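Killer cell lectin-like receptor 3 (Mus musculus, PDB 3C8J) acts as a disulfide-linked homodimeric receptor on natural killer cells that recognises class I MHC molecules. Local coordinates at residues A[80-85]-A[91-96]; A[116-121]-A[125-130]; A[129-134]-A[191-196]. The protein carries 4 engineered substitutions. All coordinates share one frame; numbering follows the deposited sequence.

Contact 1: residues A[80-85]-A[91-96]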
loop_
_atom_site.group_PDB
_atom_site.type_symbol
_atom_site.label_atom_id
_atom_site.label_comp_id
_atom_site.label_asym_id
_atom_site.label_seq_id
_atom_site.Cartn_x
_atom_site.Cartn_y
_atom_site.Cartn_z
ATOM N N GLY A 80 -17.344 -9.577 12.975
ATOM C CA GLY A 80 -16.947 -8.186 13.222
ATOM C C GLY A 80 -16.730 -7.259 12.020
ATOM O O GLY A 80 -16.972 -7.619 10.861
ATOM N N VAL A 81 -16.273 -6.043 12.315
ATOM C CA VAL A 81 -16.097 -5.007 11.322
ATOM C C VAL A 81 -14.612 -4.885 11.050
ATOM O O VAL A 81 -13.830 -4.608 11.953
ATOM C CB VAL A 81 -16.610 -3.669 11.843
ATOM C CG1 VAL A 81 -16.410 -2.613 10.806
ATOM C CG2 VAL A 81 -18.066 -3.773 12.203
ATOM N N LYS A 82 -14.215 -5.089 9.804
ATOM C CA LYS A 82 -12.818 -4.933 9.445
ATOM C C LYS A 82 -12.698 -4.300 8.063
ATOM O O LYS A 82 -13.657 -4.289 7.291
ATOM C CB LYS A 82 -12.121 -6.293 9.480
ATOM C CG LYS A 82 -12.745 -7.274 8.526
ATOM C CD LYS A 82 -12.029 -8.599 8.485
ATOM C CE LYS A 82 -13.000 -9.702 8.032
ATOM N NZ LYS A 82 -13.831 -9.362 6.852
ATOM N N TYR A 83 -11.528 -3.744 7.773
ATOM C CA TYR A 83 -11.154 -3.403 6.400
ATOM C C TYR A 83 -9.716 -3.858 6.175
ATOM O O TYR A 83 -8.983 -4.113 7.144
ATOM C CB TYR A 83 -11.335 -1.899 6.090
ATOM C CG TYR A 83 -10.363 -0.978 6.798
ATOM C CD1 TYR A 83 -9.181 -0.562 6.187
ATOM C CD2 TYR A 83 -10.629 -0.539 8.097
ATOM C CE1 TYR A 83 -8.303 0.282 6.850
ATOM C CE2 TYR A 83 -9.762 0.271 8.776
ATOM C CZ TYR A 83 -8.604 0.690 8.163
ATOM O OH TYR A 83 -7.766 1.516 8.887
ATOM N N TRP A 84 -9.318 -3.987 4.916
ATOM C CA TRP A 84 -7.933 -4.259 4.633
ATOM C C TRP A 84 -7.303 -3.205 3.716
ATOM O O TRP A 84 -8.008 -2.493 3.004
ATOM C CB TRP A 84 -7.759 -5.672 4.090
ATOM C CG TRP A 84 -8.475 -5.939 2.796
ATOM C CD1 TRP A 84 -9.795 -6.304 2.638
ATOM C CD2 TRP A 84 -7.923 -5.872 1.489
ATOM N NE1 TRP A 84 -10.094 -6.463 1.309
ATOM C CE2 TRP A 84 -8.962 -6.218 0.577
ATOM C CE3 TRP A 84 -6.654 -5.573 0.987
ATOM C CZ2 TRP A 84 -8.758 -6.279 -0.805
ATOM C CZ3 TRP A 84 -6.453 -5.628 -0.400
ATOM C CH2 TRP A 84 -7.505 -5.977 -1.272
ATOM N N PHE A 85 -5.973 -3.137 3.729
ATOM C CA PHE A 85 -5.216 -2.033 3.151
ATOM C C PHE A 85 -3.757 -2.484 2.990
ATOM O O PHE A 85 -3.157 -3.072 3.911
ATOM C CB PHE A 85 -5.275 -0.852 4.132
ATOM C CG PHE A 85 -4.899 0.484 3.536
ATOM C CD1 PHE A 85 -5.891 1.353 3.034
ATOM C CD2 PHE A 85 -3.561 0.914 3.516
ATOM C CE1 PHE A 85 -5.548 2.594 2.533
ATOM C CE2 PHE A 85 -3.223 2.165 2.958
ATOM C CZ PHE A 85 -4.210 2.986 2.483
ATOM N N CYS A 91 0.320 -6.386 3.350
ATOM C CA CYS A 91 -1.080 -5.978 3.581
ATOM C C CYS A 91 -1.534 -6.246 4.993
ATOM O O CYS A 91 -1.024 -7.163 5.651
ATOM C CB CYS A 91 -2.076 -6.590 2.593
ATOM S SG CYS A 91 -1.649 -6.357 0.872
ATOM N N TYR A 92 -2.494 -5.430 5.435
ATOM C CA TYR A 92 -2.998 -5.460 6.787
ATOM C C TYR A 92 -4.521 -5.567 6.823
ATOM O O TYR A 92 -5.212 -5.133 5.894
ATOM C CB TYR A 92 -2.604 -4.166 7.526
ATOM C CG TYR A 92 -1.161 -3.769 7.414
ATOM C CD1 TYR A 92 -0.719 -3.009 6.357
ATOM C CD2 TYR A 92 -0.227 -4.159 8.392
ATOM C CE1 TYR A 92 0.628 -2.633 6.252
ATOM C CE2 TYR A 92 1.124 -3.785 8.306
ATOM C CZ TYR A 92 1.535 -3.028 7.228
ATOM O OH TYR A 92 2.851 -2.669 7.116
ATOM N N TYR A 93 -5.018 -6.116 7.926
ATOM C CA TYR A 93 -6.417 -6.086 8.310
ATOM C C TYR A 93 -6.519 -5.229 9.557
ATOM O O TYR A 93 -5.818 -5.476 10.559
ATOM C CB TYR A 93 -6.922 -7.488 8.693
ATOM C CG TYR A 93 -7.476 -8.321 7.574
ATOM C CD1 TYR A 93 -6.777 -9.422 7.109
ATOM C CD2 TYR A 93 -8.703 -8.033 6.994
ATOM C CE1 TYR A 93 -7.266 -10.198 6.093
ATOM C CE2 TYR A 93 -9.202 -8.816 5.951
ATOM C CZ TYR A 93 -8.468 -9.894 5.515
ATOM O OH TYR A 93 -8.919 -10.697 4.502
ATOM N N PHE A 94 -7.389 -4.237 9.537
ATOM C CA PHE A 94 -7.631 -3.508 10.766
ATOM C C PHE A 94 -8.993 -3.963 11.219
ATOM O O PHE A 94 -9.996 -3.681 10.565
ATOM C CB PHE A 94 -7.552 -1.996 10.554
ATOM C CG PHE A 94 -6.245 -1.535 9.958
ATOM C CD1 PHE A 94 -6.031 -1.602 8.608
ATOM C CD2 PHE A 94 -5.228 -1.033 10.760
ATOM C CE1 PHE A 94 -4.825 -1.185 8.051
ATOM C CE2 PHE A 94 -4.015 -0.601 10.206
ATOM C CZ PHE A 94 -3.821 -0.690 8.861
ATOM N N ILE A 95 -9.014 -4.731 12.305
ATOM C CA ILE A 95 -10.250 -5.266 12.841
ATOM C C ILE A 95 -10.788 -4.303 13.895
ATOM O O ILE A 95 -10.186 -4.110 14.961
ATOM C CB ILE A 95 -10.056 -6.691 13.396
ATOM C CG1 ILE A 95 -9.393 -7.557 12.328
ATOM C CG2 ILE A 95 -11.400 -7.289 13.830
ATOM C CD1 ILE A 95 -9.440 -9.014 12.599
ATOM N N MET A 96 -11.929 -3.708 13.564
ATOM C CA MET A 96 -12.493 -2.569 14.277
ATOM C C MET A 96 -13.583 -2.938 15.294
ATOM O O MET A 96 -14.567 -2.214 15.455
ATOM C CB MET A 96 -13.000 -1.557 13.240
ATOM C CG MET A 96 -11.894 -1.034 12.317
ATOM S SD MET A 96 -10.483 -0.197 13.105
ATOM C CE MET A 96 -11.069 1.493 13.344
#
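The carbonyl O of Tyr83 is held by two neighbours on the facing strand: Phe94 N donates a hydrogen bond to Tyr83 O at 2.9 Å, almost head-on to the carbonyl (C=O...N angle 170°), and the CA-H of Tyr93 adds a weaker contact. Tyr83 N returns a bond to Phe94 O. Farther along, Phe85 and Tyr92 form the next reciprocal hydrogen-bonded pair, with Tyr92 N 2.9 Å from Phe85 O; Trp84-Tyr93 is the non-hydrogen-bonded pair between them, and Lys82-Ile95 the one on the far side of Tyr83-Phe94. On the face carrying Tyr83, Phe85 and Phe94, the Tyr83 and Phe94 rings lie nearly parallel (planes at 17°) but displaced so that they hardly overlap, their centroids 4.9 Å from each other. The phenol oxygen of Tyr83 thus comes over one face of Phe94, toward its rim, and is hydrogen-bonded to His130 of helix 121-130. Phe85 CB meets the edge of Phe94 at CE1 (4.0 Å). On the other face, Trp84 CB makes a CH-pi contact over the Tyr93 ring, 4.2 Å from its centroid. A chi1 of 62° swings the Trp84 indole off the neighbouring strand toward Phe201 of the second subunit. That same Phe201 stacks on Tyr93, and Phe85 meets Tyr87 of the second subunit edge-to-face. Beyond the paired residues, a disulfide ties Cys91 to Cys86. The whole is an antiparallel beta hairpin of a C-type lectin-like domain, whose first strand carries residues involved in dimerization.

Contact 2: residues A[116-121]-A[125-130]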
loop_
_atom_site.group_PDB
_atom_site.type_symbol
_atom_site.label_atom_id
_atom_site.label_comp_id
_atom_site.label_asym_id
_atom_site.label_seq_id
_atom_site.Cartn_x
_atom_site.Cartn_y
_atom_site.Cartn_z
ATOM N N LEU A 116 -0.258 -8.531 13.947
ATOM C CA LEU A 116 0.836 -7.749 13.369
ATOM C C LEU A 116 2.206 -7.894 14.001
ATOM O O LEU A 116 2.374 -7.784 15.214
ATOM C CB LEU A 116 0.472 -6.274 13.300
ATOM C CG LEU A 116 1.493 -5.362 12.619
ATOM C CD1 LEU A 116 1.628 -5.656 11.141
ATOM C CD2 LEU A 116 1.153 -3.925 12.861
ATOM N N LYS A 117 3.183 -8.136 13.133
ATOM C CA LYS A 117 4.583 -7.940 13.452
ATOM C C LYS A 117 5.073 -6.676 12.744
ATOM O O LYS A 117 4.843 -6.493 11.554
ATOM C CB LYS A 117 5.389 -9.181 13.049
ATOM C CG LYS A 117 6.862 -8.937 12.773
ATOM C CD LYS A 117 7.748 -9.873 13.589
ATOM C CE LYS A 117 9.097 -9.976 12.951
ATOM N NZ LYS A 117 10.083 -10.503 13.905
ATOM N N ILE A 118 5.720 -5.789 13.492
ATOM C CA ILE A 118 6.248 -4.543 12.925
ATOM C C ILE A 118 7.751 -4.696 12.761
ATOM O O ILE A 118 8.426 -5.061 13.709
ATOM C CB ILE A 118 5.921 -3.301 13.793
ATOM C CG1 ILE A 118 4.400 -3.149 13.951
ATOM C CG2 ILE A 118 6.473 -2.061 13.138
ATOM C CD1 ILE A 118 3.932 -1.897 14.717
ATOM N N GLU A 119 8.251 -4.431 11.552
ATOM C CA GLU A 119 9.659 -4.663 11.221
ATOM C C GLU A 119 10.574 -3.521 11.618
ATOM O O GLU A 119 11.645 -3.745 12.181
ATOM C CB GLU A 119 9.855 -4.987 9.736
ATOM C CG GLU A 119 9.138 -6.237 9.261
ATOM C CD GLU A 119 9.656 -7.533 9.890
ATOM O OE1 GLU A 119 10.621 -7.498 10.713
ATOM O OE2 GLU A 119 9.088 -8.605 9.552
ATOM N N ASP A 120 10.151 -2.299 11.315
ATOM C CA ASP A 120 10.964 -1.124 11.591
ATOM C C ASP A 120 10.144 0.125 11.912
ATOM O O ASP A 120 8.899 0.091 11.860
ATOM C CB ASP A 120 11.971 -0.869 10.456
ATOM C CG ASP A 120 11.338 -0.883 9.092
ATOM O OD1 ASP A 120 10.103 -0.895 8.974
ATOM O OD2 ASP A 120 12.097 -0.860 8.110
ATOM N N GLU A 121 10.856 1.199 12.278
ATOM C CA GLU A 121 10.254 2.474 12.650
ATOM C C GLU A 121 9.507 3.128 11.505
ATOM O O GLU A 121 8.598 3.923 11.739
ATOM C CB GLU A 121 11.306 3.448 13.190
ATOM C CG GLU A 121 11.659 3.255 14.661
ATOM C CD GLU A 121 11.812 4.576 15.403
ATOM O OE1 GLU A 121 10.880 5.423 15.312
ATOM O OE2 GLU A 121 12.857 4.771 16.075
ATOM N N LYS A 125 5.585 4.081 12.073
ATOM C CA LYS A 125 5.096 5.419 11.766
ATOM C C LYS A 125 4.060 5.402 10.660
ATOM O O LYS A 125 3.060 6.117 10.753
ATOM C CB LYS A 125 6.243 6.356 11.411
ATOM C CG LYS A 125 7.166 6.599 12.598
ATOM C CD LYS A 125 7.956 7.882 12.476
ATOM C CE LYS A 125 9.133 7.859 13.423
ATOM N NZ LYS A 125 10.162 8.832 12.992
ATOM N N PHE A 126 4.235 4.568 9.640
ATOM C CA PHE A 126 3.186 4.504 8.649
ATOM C C PHE A 126 1.862 4.101 9.301
ATOM O O PHE A 126 0.821 4.684 9.024
ATOM C CB PHE A 126 3.500 3.531 7.528
ATOM C CG PHE A 126 2.271 3.072 6.806
ATOM C CD1 PHE A 126 1.639 3.901 5.902
ATOM C CD2 PHE A 126 1.723 1.829 7.063
ATOM C CE1 PHE A 126 0.484 3.503 5.251
ATOM C CE2 PHE A 126 0.561 1.417 6.401
ATOM C CZ PHE A 126 -0.062 2.256 5.508
ATOM N N LEU A 127 1.895 3.089 10.149
ATOM C CA LEU A 127 0.671 2.617 10.800
ATOM C C LEU A 127 0.012 3.698 11.645
ATOM O O LEU A 127 -1.205 3.910 11.536
ATOM C CB LEU A 127 0.957 1.395 11.634
ATOM C CG LEU A 127 1.270 0.178 10.769
ATOM C CD1 LEU A 127 1.883 -0.905 11.607
ATOM C CD2 LEU A 127 -0.002 -0.317 10.037
ATOM N N GLN A 128 0.812 4.434 12.411
ATOM C CA GLN A 128 0.269 5.460 13.287
ATOM C C GLN A 128 -0.329 6.647 12.524
ATOM O O GLN A 128 -1.371 7.204 12.919
ATOM C CB GLN A 128 1.312 5.917 14.276
ATOM C CG GLN A 128 1.816 4.807 15.145
ATOM C CD GLN A 128 2.965 5.227 16.029
ATOM O OE1 GLN A 128 3.934 5.838 15.583
ATOM N NE2 GLN A 128 2.863 4.897 17.298
ATOM N N ARG A 129 0.315 7.034 11.424
ATOM C CA ARG A 129 -0.276 8.021 10.542
ATOM C C ARG A 129 -1.585 7.483 9.954
ATOM O O ARG A 129 -2.497 8.236 9.698
ATOM C CB ARG A 129 0.689 8.382 9.416
ATOM C CG ARG A 129 1.854 9.263 9.822
ATOM C CD ARG A 129 2.723 9.637 8.593
ATOM N NE ARG A 129 3.962 8.836 8.454
ATOM C CZ ARG A 129 4.177 7.984 7.451
ATOM N NH1 ARG A 129 3.261 7.818 6.509
ATOM N NH2 ARG A 129 5.300 7.302 7.368
ATOM N N HIS A 130 -1.667 6.169 9.730
ATOM C CA HIS A 130 -2.780 5.593 8.980
ATOM C C HIS A 130 -4.033 5.407 9.843
ATOM O O HIS A 130 -5.150 5.792 9.501
ATOM C CB HIS A 130 -2.376 4.236 8.441
ATOM C CG HIS A 130 -3.514 3.499 7.829
ATOM N ND1 HIS A 130 -4.036 3.843 6.600
ATOM C CD2 HIS A 130 -4.289 2.499 8.308
ATOM C CE1 HIS A 130 -5.061 3.056 6.326
ATOM N NE2 HIS A 130 -5.242 2.239 7.357
#
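Leu127 points its CD1 methyl at two side chains of the preceding loop: Leu127 CD1 lies 3.4 Å from Leu116 CD2 and 3.9 Å from Ile118 CD1, each pair meeting tip to tip. Leu116 reaches across because its CG stands opposite the backbone N (chi1 -176°), which carries its isopropyl end, with CD2, toward Leu127. In the first turn of helix 121-130, Lys125 N donates the i to i+4 hydrogen bond to Glu121 O (3.0 Å, 167° at the hydrogen), with the donor lying well above the carbonyl plane. The aliphatic part of Lys125 passes that same oxygen, and its NZ remains 4.2 Å from Glu121 OE1, too far for a salt bridge, so any attraction there is probably modest. Asp120 takes the N-cap position just before the helix and uses OD1 to cap a backbone N of the first turn. In the next shell, Glu123 accepts a hydrogen bond from the backbone N of Glu119, and Ile118 O is bonded by Ser157 OG. Around this apolar cluster, Tyr92 and Phe94 of strand 90-96 lie against Leu127, while Ile138 of strand 136-143 touches both Leu116 and Ile118, so that helix 121-130 and its leading loop are packed against the central sheet.

Contact 3: residues A[129-134]-A[191-196]. Engineered in segment 129-134: Gly134 (natural residue Glu).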
loop_
_atom_site.group_PDB
_atom_site.type_symbol
_atom_site.label_atom_id
_atom_site.label_comp_id
_atom_site.label_asym_id
_atom_site.label_seq_id
_atom_site.Cartn_x
_atom_site.Cartn_y
_atom_site.Cartn_z
ATOM N N ARG A 129 0.315 7.034 11.424
ATOM C CA ARG A 129 -0.276 8.021 10.542
ATOM C C ARG A 129 -1.585 7.483 9.954
ATOM O O ARG A 129 -2.497 8.236 9.698
ATOM C CB ARG A 129 0.689 8.382 9.416
ATOM C CG ARG A 129 1.854 9.263 9.822
ATOM C CD ARG A 129 2.723 9.637 8.593
ATOM N NE ARG A 129 3.962 8.836 8.454
ATOM C CZ ARG A 129 4.177 7.984 7.451
ATOM N NH1 ARG A 129 3.261 7.818 6.509
ATOM N NH2 ARG A 129 5.300 7.302 7.368
ATOM N N HIS A 130 -1.667 6.169 9.730
ATOM C CA HIS A 130 -2.780 5.593 8.980
ATOM C C HIS A 130 -4.033 5.407 9.843
ATOM O O HIS A 130 -5.150 5.792 9.501
ATOM C CB HIS A 130 -2.376 4.236 8.441
ATOM C CG HIS A 130 -3.514 3.499 7.829
ATOM N ND1 HIS A 130 -4.036 3.843 6.600
ATOM C CD2 HIS A 130 -4.289 2.499 8.308
ATOM C CE1 HIS A 130 -5.061 3.056 6.326
ATOM N NE2 HIS A 130 -5.242 2.239 7.357
ATOM N N VAL A 131 -3.794 4.778 10.981
ATOM C CA VAL A 131 -4.814 4.308 11.874
ATOM C C VAL A 131 -5.846 5.401 12.198
ATOM O O VAL A 131 -5.491 6.587 12.340
ATOM C CB VAL A 131 -4.063 3.732 13.080
ATOM C CG1 VAL A 131 -4.412 4.388 14.398
ATOM C CG2 VAL A 131 -4.090 2.189 13.058
ATOM N N ILE A 132 -7.123 5.013 12.262
ATOM C CA ILE A 132 -8.151 5.883 12.817
ATOM C C ILE A 132 -7.824 5.981 14.307
ATOM O O ILE A 132 -7.425 4.984 14.873
ATOM C CB ILE A 132 -9.559 5.293 12.619
ATOM C CG1 ILE A 132 -10.053 5.529 11.195
ATOM C CG2 ILE A 132 -10.554 5.938 13.594
ATOM C CD1 ILE A 132 -11.007 4.473 10.700
ATOM N N PRO A 133 -7.935 7.178 14.934
ATOM C CA PRO A 133 -7.610 7.279 16.389
ATOM C C PRO A 133 -8.196 6.125 17.195
ATOM O O PRO A 133 -9.393 5.864 17.111
ATOM C CB PRO A 133 -8.258 8.589 16.804
ATOM C CG PRO A 133 -8.180 9.425 15.591
ATOM C CD PRO A 133 -8.308 8.499 14.380
ATOM N N GLY A 134 -7.347 5.399 17.910
ATOM C CA GLY A 134 -7.786 4.285 18.734
ATOM C C GLY A 134 -6.574 3.565 19.294
ATOM O O GLY A 134 -5.458 4.086 19.251
ATOM N N TYR A 191 -8.982 -2.584 19.587
ATOM C CA TYR A 191 -8.951 -2.963 18.185
ATOM C C TYR A 191 -7.752 -3.890 17.945
ATOM O O TYR A 191 -7.043 -4.270 18.877
ATOM C CB TYR A 191 -8.814 -1.727 17.329
ATOM C CG TYR A 191 -9.943 -0.752 17.438
ATOM C CD1 TYR A 191 -9.701 0.616 17.340
ATOM C CD2 TYR A 191 -11.262 -1.184 17.608
ATOM C CE1 TYR A 191 -10.741 1.536 17.406
ATOM C CE2 TYR A 191 -12.314 -0.270 17.685
ATOM C CZ TYR A 191 -12.047 1.091 17.579
ATOM O OH TYR A 191 -13.073 2.014 17.652
ATOM N N CYS A 192 -7.517 -4.225 16.688
ATOM C CA CYS A 192 -6.613 -5.290 16.358
ATOM C C CYS A 192 -6.098 -5.123 14.931
ATOM O O CYS A 192 -6.881 -4.825 14.022
ATOM C CB CYS A 192 -7.391 -6.587 16.508
ATOM S SG CYS A 192 -6.593 -8.034 15.954
ATOM N N ILE A 193 -4.787 -5.302 14.750
ATOM C CA ILE A 193 -4.159 -5.236 13.426
ATOM C C ILE A 193 -3.512 -6.550 13.013
ATOM O O ILE A 193 -2.648 -7.068 13.721
ATOM C CB ILE A 193 -3.060 -4.148 13.321
ATOM C CG1 ILE A 193 -3.539 -2.821 13.919
ATOM C CG2 ILE A 193 -2.657 -3.967 11.852
ATOM C CD1 ILE A 193 -2.552 -1.674 13.787
ATOM N N CYS A 194 -3.916 -7.069 11.856
ATOM C CA CYS A 194 -3.300 -8.268 11.305
ATOM C C CYS A 194 -2.383 -7.841 10.181
ATOM O O CYS A 194 -2.692 -6.898 9.472
ATOM C CB CYS A 194 -4.357 -9.225 10.758
ATOM S SG CYS A 194 -5.774 -9.569 11.825
ATOM N N GLY A 195 -1.262 -8.524 9.997
ATOM C CA GLY A 195 -0.350 -8.152 8.933
ATOM C C GLY A 195 0.312 -9.333 8.255
ATOM O O GLY A 195 0.464 -10.368 8.863
ATOM N N LYS A 196 0.697 -9.174 6.989
ATOM C CA LYS A 196 1.361 -10.248 6.268
ATOM C C LYS A 196 2.133 -9.761 5.025
ATOM O O LYS A 196 1.583 -9.022 4.217
ATOM C CB LYS A 196 0.350 -11.346 5.929
ATOM C CG LYS A 196 0.564 -12.071 4.601
ATOM C CD LYS A 196 0.248 -13.556 4.722
ATOM C CE LYS A 196 1.486 -14.325 5.125
ATOM N NZ LYS A 196 1.264 -15.792 5.042
#
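The C-type lectin-like fold packs its second long helix, 121-130, against a sheet that includes strand 190-197, and this contact is made where the chain leaves that helix. Val131, the first residue to depart from helical geometry, turns its side chain toward the strand and brings CG2 to 4.2 Å from Ile193 CD1. Ile193 extends to meet it, with CD1 trans along chi2 (-177°). Both side chains are buried and also rest against Tyr136 of strand 136-143, and Val131 touches Phe94 as well, so the helix exit rests on side chains from strands 90-96, 136-143 and 190-197. No hydrogen bond joins the two segments; the polar ties run elsewhere. Val131 O accepts one from Lys178 NZ, Ile132 O one from Tyr136 OH, and the strand is bonded through its backbone to Ile95, Tyr93 and Trp137. Disulfides from Cys192 to Cys104 and from Cys194 to Cys108 fasten the opposite side of this strand to helix 101-110. Four residues past the helix, the loop comes close again at Gly134, an engineered position that is Glu in the natural sequence: its CA lies 4.2 Å from CE1 of the Tyr191 ring, approaching it obliquely.

How the contacts relate
His130, shared by contacts 2 and 3, ties the helix to the hairpin of contact 1 through Tyr83, and its ring also meets Phe85 and Phe94, although the centres of contacts 1 and 2 are about 15 Å apart. Contacts 1 and 3 have centres about 8 Å apart and lie on adjacent strands, with Ile95 N 2.7 Å from Cys192 O. The centres of contacts 2 and 3 are about 9 Å apart, and Leu116 N reaches Ile193 O at 2.8 Å. Contact 1 faces the dimer partner, while no other chain of the assembly touches the segments of contact 3. Residues implicated in MHC class I binding adjoin them: residues 97-99 directly follow strand 90-96, and the region 177-182 includes Lys178, bonded to the helix exit.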